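Local coordinates for glucose-resistance amylase regulator (Weissella paramesenteroides ATCC 33313, PDB 4RK6), which binds alpha-D-glucopyranose and probably acts as a DNA-binding transcription regulator of the LacI family, at residues 11-19 against 66-77; 176-186 against 207-215. One frame throughout, in Å; residues are numbered along the deposited sequence. Where two conformers were deposited one is given.

Contact 1. Residues 11-19 against 66-77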
ATOM      1  N   ARG A  11      12.039 -19.281  18.555  1.00 59.80           N
ATOM      2  CA  ARG A  11      12.593 -17.924  18.267  1.00 43.32           C
ATOM      3  C   ARG A  11      11.767 -17.210  17.186  1.00 41.42           C
ATOM      4  O   ARG A  11      12.250 -16.895  16.094  1.00 34.23           O
ATOM      5  CB  ARG A  11      14.071 -18.051  17.879  1.00 81.35           C
ATOM      6  CG  ARG A  11      14.934 -16.900  18.357  1.00 99.94           C
ATOM      7  CD  ARG A  11      16.397 -17.297  18.469  1.00 84.16           C
ATOM      8  NE  ARG A  11      17.221 -16.151  18.851  1.00 77.27           N
ATOM      9  CZ  ARG A  11      17.309 -15.647  20.084  1.00103.64           C
ATOM     10  NH1 ARG A  11      18.088 -14.591  20.304  1.00 66.62           N
ATOM     11  NH2 ARG A  11      16.629 -16.175  21.102  1.00 59.00           N
ATOM     12  N   VAL A  12      10.503 -16.941  17.522  1.00 30.76           N
ATOM     13  CA  VAL A  12       9.566 -16.288  16.621  1.00 28.70           C
ATOM     14  C   VAL A  12       8.809 -15.192  17.372  1.00 24.51           C
ATOM     15  O   VAL A  12       8.555 -15.364  18.557  1.00 27.88           O
ATOM     16  CB  VAL A  12       8.553 -17.296  16.051  1.00 48.72           C
ATOM     17  CG1 VAL A  12       7.509 -16.590  15.198  1.00 30.24           C
ATOM     18  CG2 VAL A  12       9.278 -18.360  15.247  1.00 56.77           C
ATOM     19  N   VAL A  13       8.535 -14.083  16.677  1.00 25.77           N
ATOM     20  CA  VAL A  13       7.624 -13.022  17.147  1.00 24.22           C
ATOM     21  C   VAL A  13       6.478 -12.846  16.167  1.00 32.70           C
ATOM     22  O   VAL A  13       6.617 -13.088  14.964  1.00 29.96           O
ATOM     23  CB  VAL A  13       8.326 -11.664  17.388  1.00 24.60           C
ATOM     24  CG1 VAL A  13       9.407 -11.832  18.455  1.00 25.80           C
ATOM     25  CG2 VAL A  13       8.871 -11.067  16.107  1.00 31.35           C
ATOM     26  N   GLY A  14       5.330 -12.425  16.683  1.00 24.87           N
ATOM     27  CA  GLY A  14       4.149 -12.230  15.851  1.00 27.20           C
ATOM     28  C   GLY A  14       3.788 -10.776  15.753  1.00 23.76           C
ATOM     29  O   GLY A  14       4.088  -9.984  16.649  1.00 24.71           O
ATOM     30  N   VAL A  15       3.146 -10.399  14.659  1.00 23.03           N
ATOM     31  CA  VAL A  15       2.652  -9.033  14.495  1.00 24.03           C
ATOM     32  C   VAL A  15       1.215  -9.155  14.052  1.00 27.76           C
ATOM     33  O   VAL A  15       0.924  -9.942  13.166  1.00 28.45           O
ATOM     34  CB  VAL A  15       3.432  -8.241  13.433  1.00 32.29           C
ATOM     35  CG1 VAL A  15       2.998  -6.780  13.412  1.00 29.54           C
ATOM     36  CG2 VAL A  15       4.916  -8.341  13.686  1.00 57.83           C
ATOM     37  N   VAL A  16       0.337  -8.406  14.701  1.00 24.44           N
ATOM     38  CA  VAL A  16      -1.095  -8.452  14.410  1.00 27.71           C
ATOM     39  C   VAL A  16      -1.420  -7.142  13.715  1.00 23.48           C
ATOM     40  O   VAL A  16      -1.252  -6.059  14.268  1.00 28.48           O
ATOM     41  CB  VAL A  16      -1.954  -8.654  15.682  1.00 29.84           C
ATOM     42  CG1 VAL A  16      -3.446  -8.658  15.343  1.00 29.75           C
ATOM     43  CG2 VAL A  16      -1.608  -9.959  16.366  1.00 27.68           C
ATOM     44  N   VAL A  17      -1.878  -7.268  12.471  1.00 29.05           N
ATOM     45  CA  VAL A  17      -2.196  -6.136  11.600  1.00 25.63           C
ATOM     46  C   VAL A  17      -3.711  -6.125  11.330  1.00 28.11           C
ATOM     47  O   VAL A  17      -4.298  -7.171  11.069  1.00 32.26           O
ATOM     48  CB  VAL A  17      -1.462  -6.275  10.253  1.00 30.94           C
ATOM     49  CG1 VAL A  17      -1.683  -5.060   9.361  1.00 48.04           C
ATOM     50  CG2 VAL A  17       0.030  -6.506  10.491  1.00 36.82           C
ATOM     51  N   PRO A  18      -4.341  -4.956  11.422  1.00 30.53           N
ATOM     52  CA  PRO A  18      -5.769  -4.907  11.060  1.00 46.44           C
ATOM     53  C   PRO A  18      -5.997  -5.169   9.569  1.00 48.86           C
ATOM     54  O   PRO A  18      -5.159  -4.808   8.736  1.00 40.60           O
ATOM     55  CB  PRO A  18      -6.193  -3.481  11.428  1.00 45.63           C
ATOM     56  CG  PRO A  18      -4.941  -2.686  11.511  1.00 55.40           C
ATOM     57  CD  PRO A  18      -3.787  -3.625  11.732  1.00 33.17           C
ATOM     58  N   LEU A  19      -7.109  -5.815   9.229  1.00 48.56           N
ATOM     59  CA  LEU A  19      -7.443  -6.026   7.814  1.00 53.45           C
ATOM     60  C   LEU A  19      -7.513  -4.694   7.057  1.00 56.79           C
ATOM     61  O   LEU A  19      -7.041  -4.591   5.924  1.00 50.64           O
ATOM     62  CB  LEU A  19      -8.762  -6.786   7.649  1.00 54.96           C
ATOM     63  CG  LEU A  19      -8.688  -8.281   7.310  1.00 58.24           C
ATOM     64  CD1 LEU A  19     -10.080  -8.744   6.911  1.00105.51           C
ATOM     65  CD2 LEU A  19      -7.684  -8.599   6.205  1.00 56.37           C
ATOM     66  N   GLN A  66       4.145 -20.611  19.351  1.00 43.36           N
ATOM     67  CA  GLN A  66       5.088 -20.398  20.446  1.00 46.91           C
ATOM     68  C   GLN A  66       5.848 -19.082  20.302  1.00 45.85           C
ATOM     69  O   GLN A  66       7.071 -19.016  20.514  1.00 43.95           O
ATOM     70  CB  GLN A  66       6.076 -21.572  20.549  1.00 55.51           C
ATOM     71  CG  GLN A  66       5.410 -22.937  20.655  1.00 95.93           C
ATOM     72  CD  GLN A  66       6.408 -24.074  20.596  1.00105.16           C
ATOM     73  OE1 GLN A  66       6.295 -24.969  19.759  1.00 95.32           O
ATOM     74  NE2 GLN A  66       7.400 -24.041  21.478  1.00 84.22           N
ATOM     75  N   VAL A  67       5.123 -18.026  19.968  1.00 35.82           N
ATOM     76  CA  VAL A  67       5.772 -16.730  19.788  1.00 36.28           C
ATOM     77  C   VAL A  67       6.286 -16.220  21.135  1.00 29.98           C
ATOM     78  O   VAL A  67       5.697 -16.498  22.188  1.00 29.95           O
ATOM     79  CB  VAL A  67       4.855 -15.700  19.098  1.00 31.96           C
ATOM     80  CG1 VAL A  67       4.431 -16.201  17.719  1.00 31.50           C
ATOM     81  CG2 VAL A  67       3.638 -15.382  19.957  1.00 30.01           C
ATOM     82  N   GLY A  68       7.415 -15.527  21.103  1.00 27.75           N
ATOM     83  CA  GLY A  68       7.962 -14.909  22.304  1.00 29.81           C
ATOM     84  C   GLY A  68       7.327 -13.559  22.607  1.00 26.75           C
ATOM     85  O   GLY A  68       7.358 -13.088  23.746  1.00 25.35           O
ATOM     86  N   ALA A  69       6.785 -12.928  21.570  1.00 25.54           N
ATOM     87  CA  ALA A  69       6.258 -11.574  21.661  1.00 20.67           C
ATOM     88  C   ALA A  69       5.252 -11.379  20.580  1.00 26.44           C
ATOM     89  O   ALA A  69       5.340 -12.009  19.532  1.00 24.61           O
ATOM     90  CB  ALA A  69       7.362 -10.540  21.525  1.00 26.16           C
ATOM     91  N   VAL A  70       4.308 -10.474  20.829  1.00 20.64           N
ATOM     92  CA  VAL A  70       3.295 -10.117  19.853  1.00 23.17           C
ATOM     93  C   VAL A  70       3.258  -8.623  19.812  1.00 24.85           C
ATOM     94  O   VAL A  70       3.104  -7.981  20.837  1.00 25.35           O
ATOM     95  CB  VAL A  70       1.904 -10.657  20.231  1.00 21.24           C
ATOM     96  CG1 VAL A  70       0.845 -10.137  19.260  1.00 25.60           C
ATOM     97  CG2 VAL A  70       1.929 -12.176  20.257  1.00 23.31           C
ATOM     98  N   PHE A  71       3.407  -8.077  18.616  1.00 19.56           N
ATOM     99  CA  PHE A  71       3.360  -6.672  18.384  1.00 21.04           C
ATOM    100  C   PHE A  71       2.001  -6.316  17.835  1.00 25.98           C
ATOM    101  O   PHE A  71       1.574  -6.891  16.844  1.00 26.47           O
ATOM    102  CB  PHE A  71       4.473  -6.270  17.428  1.00 25.65           C
ATOM    103  CG  PHE A  71       5.831  -6.522  18.013  1.00 22.26           C
ATOM    104  CD1 PHE A  71       6.309  -5.698  19.025  1.00 26.51           C
ATOM    105  CD2 PHE A  71       6.563  -7.635  17.665  1.00 26.70           C
ATOM    106  CE1 PHE A  71       7.531  -5.948  19.625  1.00 26.02           C
ATOM    107  CE2 PHE A  71       7.788  -7.884  18.254  1.00 26.46           C
ATOM    108  CZ  PHE A  71       8.269  -7.042  19.239  1.00 26.37           C
HETATM  109  N   MSE A  72       1.335  -5.370  18.489  1.00 23.66           N
HETATM  110  CA  MSE A  72      -0.014  -4.941  18.103  0.50 19.61           C
HETATM  111  C   MSE A  72       0.029  -3.593  17.431  1.00 26.23           C
HETATM  112  O   MSE A  72       0.556  -2.647  17.993  1.00 26.97           O
HETATM  113  CB  MSE A  72      -0.855  -4.816  19.372  0.50 23.54           C
HETATM  114  CG  MSE A  72      -0.770  -6.084  20.198  0.50 24.11           C
HETATM  115 SE   MSE A  72      -1.868  -7.490  19.356  0.50 22.48          SE
HETATM  116  CE  MSE A  72      -1.806  -8.779  20.838  0.50 26.06           C
ATOM    117  N   LEU A  73      -0.546  -3.480  16.230  1.00 29.04           N
ATOM    118  CA  LEU A  73      -0.581  -2.200  15.503  1.00 33.10           C
ATOM    119  C   LEU A  73      -1.941  -1.502  15.591  1.00 56.60           C
ATOM    120  O   LEU A  73      -2.009  -0.285  15.463  1.00 57.12           O
ATOM    121  CB  LEU A  73      -0.259  -2.408  14.031  1.00 35.41           C
ATOM    122  CG  LEU A  73       0.951  -3.237  13.619  1.00 50.68           C
ATOM    123  CD1 LEU A  73       1.407  -2.802  12.234  1.00 45.81           C
ATOM    124  CD2 LEU A  73       2.099  -3.132  14.604  1.00 40.40           C
ATOM    125  N   SER A  74      -3.004  -2.282  15.788  1.00 65.60           N
ATOM    126  CA  SER A  74      -4.372  -1.759  15.801  0.50 81.80           C
ATOM    127  C   SER A  74      -4.656  -0.999  17.091  1.00 87.92           C
ATOM    128  O   SER A  74      -3.893  -1.084  18.063  1.00 63.74           O
ATOM    129  CB  SER A  74      -5.396  -2.899  15.654  0.50 91.16           C
ATOM    130  OG  SER A  74      -5.088  -3.777  14.584  0.50 64.78           O
ATOM    131  N   LEU A  75      -5.751  -0.246  17.095  1.00 74.09           N
ATOM    132  CA  LEU A  75      -6.251   0.374  18.318  1.00 68.23           C
ATOM    133  C   LEU A  75      -7.408  -0.482  18.864  1.00 53.24           C
ATOM    134  O   LEU A  75      -7.920  -0.217  19.951  1.00 61.54           O
ATOM    135  CB  LEU A  75      -6.702   1.814  18.055  1.00 75.00           C
ATOM    136  N   ASP A  76      -7.757  -1.547  18.132  1.00 44.37           N
ATOM    137  CA  ASP A  76      -9.010  -2.281  18.297  1.00 55.14           C
ATOM    138  C   ASP A  76      -8.857  -3.705  18.886  1.00 58.83           C
ATOM    139  O   ASP A  76      -9.756  -4.540  18.752  1.00 46.73           O
ATOM    140  CB  ASP A  76      -9.687  -2.369  16.916  1.00 79.73           C
ATOM    141  CG  ASP A  76     -11.156  -1.988  16.950  1.00 97.15           C
ATOM    142  OD1 ASP A  76     -11.813  -2.165  17.999  1.00 82.50           O
ATOM    143  OD2 ASP A  76     -11.656  -1.507  15.911  1.00114.96           O
ATOM    144  N   ILE A  77      -7.758  -3.983  19.577  1.00 42.03           N
ATOM    145  CA  ILE A  77      -7.504  -5.339  20.061  1.00 41.78           C
ATOM    146  C   ILE A  77      -8.364  -5.608  21.289  1.00 24.21           C
ATOM    147  O   ILE A  77      -8.412  -4.766  22.199  1.00 30.90           O
ATOM    148  CB  ILE A  77      -6.021  -5.535  20.441  1.00 32.52           C
ATOM    149  CG1 ILE A  77      -5.111  -5.240  19.228  1.00 48.19           C
ATOM    150  CG2 ILE A  77      -5.777  -6.945  20.959  1.00 32.63           C
ATOM    151  CD1 ILE A  77      -5.230  -6.246  18.100  1.00 36.97           C
TER
HETATM  152  O   HOH W   1       9.914 -18.184  20.432  1.00 53.83           O
HETATM  153  O   HOH W   2      -2.873  -4.749  15.572  1.00 47.65           O
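G14 O accepts a hydrogen bond from F71 N over 2.8 Å, with V70 CA as an additional C-H...O contact. This belongs to the parallel pairing of strands 12-18 and 69-72 in the periplasmic-binding-protein-like alpha/beta fold, where 12-18 lies between 42-48 and 69-72. The strand directions differ by 22°, and the bridges G14-V70, V15-F71 and V16-M72 fix the register. On one flank of that bond, G14 N reaches A69 O; on the other, V16 N meets F71 O at 2.9 Å, nearly on the line of the carbonyl. The first bond of the series runs from G68 N to V12 O, nearly straight at 2.8 Å, and the last, L73 N to V16 O, is long and weak.

The two faces of the pairing differ. V13, V15 and F71 share one with A69. F71 carries CG beside its own backbone N (chi1 -64°), and the ring lies with an edge toward V13: CE2 comes to 3.9 Å from V13 CB, while V13 CG2 sits in the ring plane. L32 of helix 24-39 and A251 and M252 of helix 244-257 also touch this phenyl group. On the opposite face V67 CG1 lies over the backbone of G14, 4.0 Å from G14 N.

Farther along, toward the sugar, L73 has its side chain about 7 Å from the bound glucopyranose, and its CD2 touches V15 CG1 at 3.9 Å. V16 uses its two branches separately: with CG1 anti to the backbone N (chi1 178°), that methyl meets I77 CD1, while CG2 packs against V70 CG1 at 3.8 Å.

Contact 2. Residues 176-186 against 207-215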
ATOM      1  N   TYR A 176     -12.330  13.300   0.166  1.00 20.36           N
ATOM      2  CA  TYR A 176     -13.049  13.794  -0.996  1.00 22.42           C
ATOM      3  C   TYR A 176     -14.428  14.316  -0.600  1.00 20.11           C
ATOM      4  O   TYR A 176     -14.847  15.417  -1.010  1.00 21.41           O
ATOM      5  CB  TYR A 176     -13.192  12.691  -2.040  1.00 20.09           C
ATOM      6  CG  TYR A 176     -13.543  13.234  -3.407  1.00 17.52           C
ATOM      7  CD1 TYR A 176     -14.860  13.545  -3.738  1.00 22.88           C
ATOM      8  CD2 TYR A 176     -12.559  13.462  -4.366  1.00 19.46           C
ATOM      9  CE1 TYR A 176     -15.178  14.061  -4.986  1.00 23.91           C
ATOM     10  CE2 TYR A 176     -12.864  13.982  -5.610  1.00 22.89           C
ATOM     11  CZ  TYR A 176     -14.184  14.283  -5.921  1.00 25.88           C
ATOM     12  OH  TYR A 176     -14.493  14.819  -7.152  1.00 22.93           O
ATOM     13  N   THR A 177     -15.129  13.521   0.200  1.00 20.49           N
ATOM     14  CA  THR A 177     -16.507  13.874   0.580  1.00 23.97           C
ATOM     15  C   THR A 177     -16.582  15.019   1.567  1.00 25.38           C
ATOM     16  O   THR A 177     -17.603  15.725   1.616  1.00 22.70           O
ATOM     17  CB  THR A 177     -17.312  12.656   1.119  1.00 26.86           C
ATOM     18  OG1 THR A 177     -16.741  12.127   2.326  1.00 25.96           O
ATOM     19  CG2 THR A 177     -17.408  11.563   0.082  1.00 29.68           C
ATOM     20  N   SER A 178     -15.532  15.225   2.361  1.00 23.79           N
ATOM     21  CA  SER A 178     -15.577  16.253   3.393  1.00 20.54           C
ATOM     22  C   SER A 178     -15.951  17.612   2.809  1.00 23.34           C
ATOM     23  O   SER A 178     -16.782  18.330   3.360  1.00 25.65           O
ATOM     24  CB  SER A 178     -14.237  16.354   4.137  1.00 22.56           C
ATOM     25  OG  SER A 178     -13.196  16.806   3.284  1.00 21.86           O
ATOM     26  N   VAL A 179     -15.314  17.982   1.709  1.00 22.11           N
ATOM     27  CA  VAL A 179     -15.484  19.334   1.151  1.00 24.02           C
ATOM     28  C   VAL A 179     -16.491  19.400   0.016  1.00 30.59           C
ATOM     29  O   VAL A 179     -16.692  20.460  -0.556  1.00 28.16           O
ATOM     30  CB  VAL A 179     -14.142  19.923   0.668  1.00 22.16           C
ATOM     31  CG1 VAL A 179     -13.263  20.217   1.862  1.00 21.45           C
ATOM     32  CG2 VAL A 179     -13.444  18.977  -0.307  1.00 25.15           C
ATOM     33  N   THR A 180     -17.125  18.281  -0.300  1.00 23.94           N
ATOM     34  CA  THR A 180     -18.168  18.242  -1.327  1.00 27.15           C
ATOM     35  C   THR A 180     -19.542  18.018  -0.689  1.00 33.43           C
ATOM     36  O   THR A 180     -20.456  18.794  -0.913  1.00 33.67           O
ATOM     37  CB  THR A 180     -17.865  17.164  -2.386  1.00 26.59           C
ATOM     38  OG1 THR A 180     -17.605  15.917  -1.740  1.00 25.25           O
ATOM     39  CG2 THR A 180     -16.650  17.552  -3.196  1.00 25.73           C
ATOM     40  N   THR A 181     -19.702  16.979   0.119  1.00 29.90           N
ATOM     41  CA  THR A 181     -20.997  16.752   0.740  1.00 30.71           C
ATOM     42  C   THR A 181     -21.017  17.141   2.227  1.00 38.56           C
ATOM     43  O   THR A 181     -22.075  17.378   2.783  1.00 32.78           O
ATOM     44  CB  THR A 181     -21.454  15.303   0.514  1.00 35.62           C
ATOM     45  OG1 THR A 181     -20.483  14.416   1.060  1.00 37.80           O
ATOM     46  CG2 THR A 181     -21.608  15.017  -0.977  1.00 46.67           C
ATOM     47  N   GLY A 182     -19.855  17.242   2.862  1.00 26.83           N
ATOM     48  CA  GLY A 182     -19.771  17.641   4.262  1.00 26.12           C
ATOM     49  C   GLY A 182     -19.875  19.135   4.496  1.00 36.21           C
ATOM     50  O   GLY A 182     -20.434  19.592   5.516  1.00 32.33           O
ATOM     51  N   TYR A 183     -19.273  19.892   3.584  1.00 26.64           N
ATOM     52  CA  TYR A 183     -19.319  21.350   3.573  1.00 26.97           C
ATOM     53  C   TYR A 183     -19.603  21.821   2.153  1.00 29.96           C
ATOM     54  O   TYR A 183     -19.600  21.039   1.216  1.00 29.59           O
ATOM     55  CB  TYR A 183     -17.995  21.951   4.080  1.00 25.39           C
ATOM     56  CG  TYR A 183     -17.746  21.642   5.528  1.00 25.41           C
ATOM     57  CD1 TYR A 183     -18.256  22.471   6.529  1.00 25.97           C
ATOM     58  CD2 TYR A 183     -17.009  20.522   5.913  1.00 26.34           C
ATOM     59  CE1 TYR A 183     -18.059  22.185   7.863  1.00 31.43           C
ATOM     60  CE2 TYR A 183     -16.802  20.231   7.254  1.00 30.64           C
ATOM     61  CZ  TYR A 183     -17.328  21.068   8.222  1.00 39.73           C
ATOM     62  OH  TYR A 183     -17.129  20.800   9.545  1.00 33.89           O
ATOM     63  N   ASP A 184     -19.861  23.113   2.020  1.00 31.40           N
ATOM     64  CA  ASP A 184     -20.127  23.753   0.743  1.00 26.70           C
ATOM     65  C   ASP A 184     -18.797  24.122   0.109  1.00 24.52           C
ATOM     66  O   ASP A 184     -18.091  25.008   0.608  1.00 26.29           O
ATOM     67  CB  ASP A 184     -20.974  25.011   1.003  1.00 31.19           C
ATOM     68  CG  ASP A 184     -21.237  25.834  -0.232  1.00 36.78           C
ATOM     69  OD1 ASP A 184     -20.849  25.448  -1.360  1.00 28.70           O
ATOM     70  OD2 ASP A 184     -21.838  26.913  -0.051  1.00 31.89           O
ATOM     71  N   ILE A 185     -18.447  23.438  -0.974  1.00 24.23           N
ATOM     72  CA  ILE A 185     -17.129  23.599  -1.606  1.00 22.80           C
ATOM     73  C   ILE A 185     -16.902  24.998  -2.113  1.00 25.63           C
ATOM     74  O   ILE A 185     -15.763  25.416  -2.246  1.00 24.92           O
ATOM     75  CB  ILE A 185     -16.872  22.562  -2.732  1.00 23.20           C
ATOM     76  CG1 ILE A 185     -15.374  22.484  -3.069  1.00 29.71           C
ATOM     77  CG2 ILE A 185     -17.669  22.877  -3.996  1.00 28.54           C
ATOM     78  CD1 ILE A 185     -14.989  21.175  -3.702  1.00 29.50           C
ATOM     79  N   ASN A 186     -17.991  25.735  -2.377  1.00 24.74           N
ATOM     80  CA  ASN A 186     -17.914  27.077  -2.887  1.00 23.08           C
ATOM     81  C   ASN A 186     -17.733  28.132  -1.815  1.00 22.53           C
ATOM     82  O   ASN A 186     -17.376  29.263  -2.129  1.00 29.08           O
ATOM     83  CB  ASN A 186     -19.205  27.457  -3.612  1.00 31.99           C
ATOM     84  CG  ASN A 186     -19.622  26.437  -4.633  1.00 29.34           C
ATOM     85  OD1 ASN A 186     -18.903  26.198  -5.605  1.00 27.81           O
ATOM     86  ND2 ASN A 186     -20.802  25.843  -4.430  1.00 35.69           N
ATOM     87  N   ALA A 207     -10.820  16.591  -4.738  1.00 19.27           N
ATOM     88  CA  ALA A 207     -12.155  17.192  -4.662  1.00 22.70           C
ATOM     89  C   ALA A 207     -12.050  18.640  -5.096  1.00 25.11           C
ATOM     90  O   ALA A 207     -12.889  19.138  -5.860  1.00 24.36           O
ATOM     91  CB  ALA A 207     -12.733  17.085  -3.263  1.00 20.94           C
HETATM   92  N   MSE A 208     -11.001  19.323  -4.639  1.00 20.34           N
HETATM   93  CA  MSE A 208     -10.834  20.738  -5.025  1.00 21.40           C
HETATM   94  C   MSE A 208     -10.624  20.848  -6.515  1.00 24.38           C
HETATM   95  O   MSE A 208     -11.312  21.660  -7.192  1.00 24.21           O
HETATM   96  CB  MSE A 208      -9.697  21.442  -4.274  1.00 22.66           C
HETATM   97  CG  MSE A 208      -9.824  21.443  -2.745  1.00 20.71           C
HETATM   98 SE   MSE A 208     -11.556  22.128  -2.037  1.00 26.74          SE
HETATM   99  CE  MSE A 208     -11.115  23.993  -2.423  1.00 22.50           C
ATOM    100  N   SER A 209      -9.691  20.056  -7.053  1.00 22.43           N
ATOM    101  CA  SER A 209      -9.358  20.104  -8.501  1.00 22.31           C
ATOM    102  C   SER A 209     -10.550  19.788  -9.386  1.00 23.20           C
ATOM    103  O   SER A 209     -10.716  20.406 -10.436  1.00 26.49           O
ATOM    104  CB  SER A 209      -8.236  19.114  -8.862  1.00 27.54           C
ATOM    105  OG  SER A 209      -7.048  19.442  -8.193  1.00 35.84           O
ATOM    106  N   ASP A 210     -11.357  18.824  -8.958  1.00 20.81           N
ATOM    107  CA  ASP A 210     -12.521  18.369  -9.740  1.00 23.14           C
ATOM    108  C   ASP A 210     -13.656  19.398  -9.755  1.00 31.31           C
ATOM    109  O   ASP A 210     -14.589  19.276 -10.556  1.00 27.33           O
ATOM    110  CB  ASP A 210     -13.075  17.063  -9.170  1.00 23.02           C
ATOM    111  CG  ASP A 210     -12.180  15.845  -9.439  1.00 21.32           C
ATOM    112  OD1 ASP A 210     -11.219  15.919 -10.240  1.00 23.32           O
ATOM    113  OD2 ASP A 210     -12.519  14.775  -8.894  1.00 21.61           O
ATOM    114  N   HIS A 211     -13.588  20.381  -8.859  1.00 24.62           N
ATOM    115  CA  HIS A 211     -14.626  21.422  -8.743  1.00 23.53           C
ATOM    116  C   HIS A 211     -14.085  22.815  -8.983  1.00 28.34           C
ATOM    117  O   HIS A 211     -14.548  23.791  -8.365  1.00 29.47           O
ATOM    118  CB  HIS A 211     -15.324  21.306  -7.397  1.00 25.21           C
ATOM    119  CG  HIS A 211     -16.045  20.008  -7.228  1.00 28.98           C
ATOM    120  ND1 HIS A 211     -15.419  18.859  -6.794  1.00 24.25           N
ATOM    121  CD2 HIS A 211     -17.331  19.666  -7.464  1.00 29.16           C
ATOM    122  CE1 HIS A 211     -16.286  17.862  -6.783  1.00 35.62           C
ATOM    123  NE2 HIS A 211     -17.458  18.330  -7.176  1.00 30.47           N
ATOM    124  N   GLY A 212     -13.109  22.895  -9.880  1.00 24.76           N
ATOM    125  CA  GLY A 212     -12.572  24.165 -10.368  1.00 32.81           C
ATOM    126  C   GLY A 212     -11.765  24.983  -9.374  1.00 38.33           C
ATOM    127  O   GLY A 212     -11.677  26.208  -9.504  1.00 29.38           O
ATOM    128  N   LYS A 213     -11.176  24.316  -8.383  1.00 25.67           N
ATOM    129  CA  LYS A 213     -10.372  24.990  -7.378  1.00 23.12           C
ATOM    130  C   LYS A 213      -8.995  24.363  -7.348  1.00 26.16           C
ATOM    131  O   LYS A 213      -8.742  23.377  -8.040  1.00 25.99           O
ATOM    132  CB  LYS A 213     -11.075  24.923  -6.026  1.00 25.15           C
ATOM    133  CG  LYS A 213     -12.414  25.698  -6.017  1.00 32.93           C
ATOM    134  CD  LYS A 213     -12.961  25.973  -4.629  1.00 39.52           C
ATOM    135  CE  LYS A 213     -14.210  26.860  -4.671  1.00 36.84           C
ATOM    136  NZ  LYS A 213     -13.919  28.278  -5.024  1.00 33.65           N
ATOM    137  N   THR A 214      -8.090  24.968  -6.582  1.00 22.66           N
ATOM    138  CA  THR A 214      -6.723  24.510  -6.519  1.00 24.51           C
ATOM    139  C   THR A 214      -6.194  24.625  -5.104  1.00 27.65           C
ATOM    140  O   THR A 214      -6.443  25.617  -4.433  1.00 26.25           O
ATOM    141  CB  THR A 214      -5.835  25.365  -7.447  1.00 36.25           C
ATOM    142  OG1 THR A 214      -6.412  25.376  -8.763  1.00 38.51           O
ATOM    143  CG2 THR A 214      -4.417  24.808  -7.522  1.00 46.00           C
ATOM    144  N   VAL A 215      -5.468  23.596  -4.677  1.00 24.29           N
ATOM    145  CA  VAL A 215      -4.708  23.621  -3.420  1.00 20.64           C
ATOM    146  C   VAL A 215      -3.326  24.132  -3.769  1.00 25.12           C
ATOM    147  O   VAL A 215      -2.747  23.641  -4.745  1.00 25.96           O
ATOM    148  CB  VAL A 215      -4.602  22.179  -2.864  1.00 23.57           C
ATOM    149  CG1 VAL A 215      -3.650  22.100  -1.683  1.00 23.92           C
ATOM    150  CG2 VAL A 215      -5.973  21.647  -2.475  1.00 24.72           C
TER
HETATM  151  O   HOH W   3     -16.022  30.020  -4.289  1.00 29.17           O
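Y176 and A207 meet where helix 172-182 lies beside helix 198-210, and the tyrosine can be followed outward from its CB. There chi1 of -163° carries CG away from the backbone N and leads the ring across the other helix. A207 CB lies over the ring centre, 3.8 Å from the centroid and 10° off the normal, a CH-pi contact. Farther out along one side, CD2 passes A207 N at 3.6 Å and CE2 passes A207 CA at 3.4 Å. Y176 OH then donates to D210 OD2 over 2.6 Å, meeting the anti lone pair, with ring and carboxylate planes 55° apart. R234 of the second subunit pairs with the other carboxylate oxygen, OD1, in a salt bridge.

V179 CG2 meets the same A207 CB at 3.6 Å. H211 is fixed by its ND1 bond to A207 O, 2.7 Å long and in the ring plane, which puts CE1 beside T180 CG2. I185 and M208 run past one another in opposite senses, CD1 close to SE.

Toward the sheet, S178 touches Y166 of strand 163-166, outermost at this end within this chain, while V179 also packs on L204 of helix 198-210.

Contacts 1 and 2 lie on opposite sides of the chain's centre, with their own centres 39 Å apart and no element of secondary structure in common. Contact 1 joins two strands inside the sheet and is mostly buried; backbone hydrogen bonds set its geometry, and aliphatic and aromatic side chains fill in around them. Contact 2 joins the ends of two helices, is only partly buried, and relies on side chains: a ring face, a tyrosine-carboxylate bond and apolar side chains. Both reach the second subunit, through packing at 11-19 against 66-77, and with a salt bridge at 176-186 against 207-215.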